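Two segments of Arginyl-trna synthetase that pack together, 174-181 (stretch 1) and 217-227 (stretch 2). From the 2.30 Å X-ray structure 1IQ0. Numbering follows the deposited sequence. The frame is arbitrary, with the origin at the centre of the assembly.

Stretch 1, residues 174-181: EKYDHFAG
Stretch 2, residues 217-227: NRILLAQMATM

The centre of this contact is apolar. Ile 219 (chi1 m, chi2 t) offers CG1 to the edge of the Tyr 176 ring, 3.7 Å from Tyr 176 CE1, and CD1 to Ala 180 CB, also at 3.7 Å. Tyr 176 CB lies 4.0 Å from Ala 222 CB. In register, Asp 177 CA is 5.0 Å from Ile 219 CA. Both backbones are helical here: 176-181, with Lys 175 as N-cap, and all of 217-227, their N-to-C directions 120° apart and their axes 8.4 Å apart at closest approach.

Outward from Ile 219, Arg 218 (m, t, p, chi4 176°) sets NE over one face of the Tyr 176 ring (chi1 t, chi2 -93°), and its NH2 is 3.1 Å from Tyr 176 CE2, which lies over one face of the guanidinium.

At the polar edge, Lys 175 (t, t, t, m) reaches over to the second helix, its CE 4.1 Å from Ala 225 CB. Lys 175 NZ donates to Ala 222 O (2.9 Å), a carbonyl that also accepts from Ala 225 N (3.2 Å), and to Thr 226 OG1 (3.0 Å). Asp 177 (chi1 p, chi2 -27°) balances the charge through a salt bridge, Asp 177 OD1 to Lys 175 NZ 2.9 Å. Water 1 donates to Asp 177 OD2 (2.7 Å) and Thr 226 OG1 (2.6 Å), bridging the helices; the Thr 226 hydroxyl (chi1 m) suits this place because OG1 accepts from both Lys 175 NZ and water 1.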

# COMPACT_ATOMS: atom_id res chain seq x y z
N GLU A 174 -25.15 19.37 -6.49
CA GLU A 174 -23.75 19.48 -6.12
C GLU A 174 -23.32 18.28 -5.26
O GLU A 174 -24.07 17.85 -4.38
CB GLU A 174 -23.54 20.80 -5.36
CG GLU A 174 -22.20 20.96 -4.67
CD GLU A 174 -22.04 22.33 -4.04
OE1 GLU A 174 -23.04 22.86 -3.50
OE2 GLU A 174 -20.93 22.89 -4.07
N LYS A 175 -22.14 17.73 -5.51
CA LYS A 175 -21.65 16.59 -4.73
C LYS A 175 -21.72 17.06 -3.27
O LYS A 175 -21.12 18.07 -2.90
CB LYS A 175 -20.22 16.24 -5.13
CG LYS A 175 -19.73 14.93 -4.54
CD LYS A 175 -18.61 14.32 -5.39
CE LYS A 175 -17.98 13.11 -4.71
NZ LYS A 175 -17.11 13.51 -3.56
N TYR A 176 -22.46 16.33 -2.45
CA TYR A 176 -22.68 16.74 -1.08
C TYR A 176 -21.49 17.18 -0.23
O TYR A 176 -21.59 18.18 0.48
CB TYR A 176 -23.49 15.68 -0.33
CG TYR A 176 -24.15 16.22 0.92
CD1 TYR A 176 -23.53 16.13 2.16
CD2 TYR A 176 -25.40 16.85 0.85
CE1 TYR A 176 -24.12 16.67 3.30
CE2 TYR A 176 -26.00 17.39 1.98
CZ TYR A 176 -25.35 17.29 3.21
OH TYR A 176 -25.94 17.82 4.33
N ASP A 177 -20.37 16.46 -0.30
CA ASP A 177 -19.24 16.86 0.52
C ASP A 177 -18.58 18.14 0.04
O ASP A 177 -17.86 18.80 0.80
CB ASP A 177 -18.23 15.71 0.68
CG ASP A 177 -17.69 15.18 -0.63
OD1 ASP A 177 -18.38 15.28 -1.67
OD2 ASP A 177 -16.57 14.62 -0.61
N HIS A 178 -18.83 18.51 -1.22
CA HIS A 178 -18.29 19.76 -1.75
C HIS A 178 -19.15 20.90 -1.20
O HIS A 178 -18.66 21.98 -0.89
CB HIS A 178 -18.32 19.78 -3.29
CG HIS A 178 -17.15 19.10 -3.91
ND1 HIS A 178 -17.06 17.73 -4.04
CD2 HIS A 178 -15.99 19.59 -4.40
CE1 HIS A 178 -15.90 17.41 -4.58
NE2 HIS A 178 -15.23 18.52 -4.81
N PHE A 179 -20.45 20.63 -1.09
CA PHE A 179 -21.41 21.58 -0.54
C PHE A 179 -21.02 21.84 0.92
O PHE A 179 -20.97 22.99 1.36
CB PHE A 179 -22.81 20.96 -0.63
CG PHE A 179 -23.85 21.65 0.20
CD1 PHE A 179 -24.17 22.99 -0.03
CD2 PHE A 179 -24.54 20.96 1.19
CE1 PHE A 179 -25.16 23.62 0.71
CE2 PHE A 179 -25.53 21.58 1.95
CZ PHE A 179 -25.84 22.92 1.70
N ALA A 180 -20.70 20.78 1.65
CA ALA A 180 -20.30 20.90 3.06
C ALA A 180 -18.98 21.66 3.15
O ALA A 180 -18.80 22.51 4.03
CB ALA A 180 -20.15 19.52 3.69
N GLY A 181 -18.05 21.35 2.25
CA GLY A 181 -16.76 22.02 2.26
C GLY A 181 -16.88 23.52 2.04
O GLY A 181 -16.12 24.31 2.62
N ASN A 217 -23.02 11.17 8.29
CA ASN A 217 -23.08 10.09 7.32
C ASN A 217 -23.32 10.60 5.90
O ASN A 217 -22.79 10.04 4.94
CB ASN A 217 -24.17 9.09 7.70
CG ASN A 217 -24.06 7.78 6.94
OD1 ASN A 217 -25.01 7.32 6.32
ND2 ASN A 217 -22.88 7.17 6.99
N ARG A 218 -24.11 11.67 5.76
CA ARG A 218 -24.39 12.23 4.43
C ARG A 218 -23.11 12.69 3.76
O ARG A 218 -22.91 12.48 2.57
CB ARG A 218 -25.34 13.43 4.51
CG ARG A 218 -26.76 13.10 4.95
CD ARG A 218 -27.67 14.31 4.80
NE ARG A 218 -27.85 14.71 3.40
CZ ARG A 218 -28.66 15.69 2.99
NH1 ARG A 218 -29.39 16.37 3.88
NH2 ARG A 218 -28.76 15.97 1.70
N ILE A 219 -22.23 13.31 4.54
CA ILE A 219 -20.97 13.78 4.02
C ILE A 219 -20.08 12.59 3.68
O ILE A 219 -19.47 12.55 2.61
CB ILE A 219 -20.25 14.69 5.04
CG1 ILE A 219 -21.15 15.90 5.36
CG2 ILE A 219 -18.91 15.15 4.48
CD1 ILE A 219 -20.51 16.91 6.30
N LEU A 220 -20.03 11.60 4.58
CA LEU A 220 -19.22 10.40 4.37
C LEU A 220 -19.60 9.64 3.10
O LEU A 220 -18.74 9.16 2.37
CB LEU A 220 -19.30 9.46 5.58
CG LEU A 220 -18.63 8.09 5.37
CD1 LEU A 220 -17.15 8.27 5.08
CD2 LEU A 220 -18.84 7.21 6.59
N LEU A 221 -20.90 9.52 2.82
CA LEU A 221 -21.33 8.82 1.62
C LEU A 221 -20.76 9.46 0.35
O LEU A 221 -20.35 8.76 -0.57
CB LEU A 221 -22.86 8.76 1.56
CG LEU A 221 -23.48 7.73 2.53
CD1 LEU A 221 -25.01 7.84 2.52
CD2 LEU A 221 -23.05 6.33 2.12
N ALA A 222 -20.72 10.79 0.32
CA ALA A 222 -20.18 11.52 -0.83
C ALA A 222 -18.66 11.37 -0.90
O ALA A 222 -18.08 11.29 -1.98
CB ALA A 222 -20.57 13.00 -0.76
N GLN A 223 -18.00 11.33 0.26
CA GLN A 223 -16.55 11.16 0.27
C GLN A 223 -16.25 9.77 -0.26
O GLN A 223 -15.26 9.55 -0.95
CB GLN A 223 -15.99 11.25 1.68
CG GLN A 223 -16.10 12.58 2.37
CD GLN A 223 -15.52 12.51 3.77
OE1 GLN A 223 -15.86 11.61 4.53
NE2 GLN A 223 -14.64 13.44 4.11
N MET A 224 -17.13 8.83 0.07
CA MET A 224 -16.95 7.44 -0.34
C MET A 224 -17.03 7.26 -1.85
O MET A 224 -16.47 6.30 -2.38
CB MET A 224 -17.99 6.55 0.35
CG MET A 224 -17.68 5.06 0.26
SD MET A 224 -18.55 4.10 1.53
CE MET A 224 -17.96 4.91 3.01
N ALA A 225 -17.70 8.18 -2.54
CA ALA A 225 -17.79 8.09 -4.00
C ALA A 225 -16.39 8.32 -4.56
O ALA A 225 -16.00 7.71 -5.56
CB ALA A 225 -18.77 9.13 -4.54
N THR A 226 -15.63 9.20 -3.91
CA THR A 226 -14.27 9.51 -4.32
C THR A 226 -13.35 8.30 -4.03
O THR A 226 -12.51 7.94 -4.85
CB THR A 226 -13.74 10.74 -3.57
OG1 THR A 226 -14.66 11.83 -3.73
CG2 THR A 226 -12.37 11.16 -4.10
N MET A 227 -13.53 7.70 -2.86
CA MET A 227 -12.74 6.53 -2.47
C MET A 227 -12.95 5.43 -3.50
O MET A 227 -12.00 4.77 -3.93
CB MET A 227 -13.18 6.03 -1.09
CG MET A 227 -12.88 6.99 0.05
SD MET A 227 -13.70 6.48 1.59
CE MET A 227 -13.88 8.11 2.43
O HOH W 1 -14.48 13.86 -2.08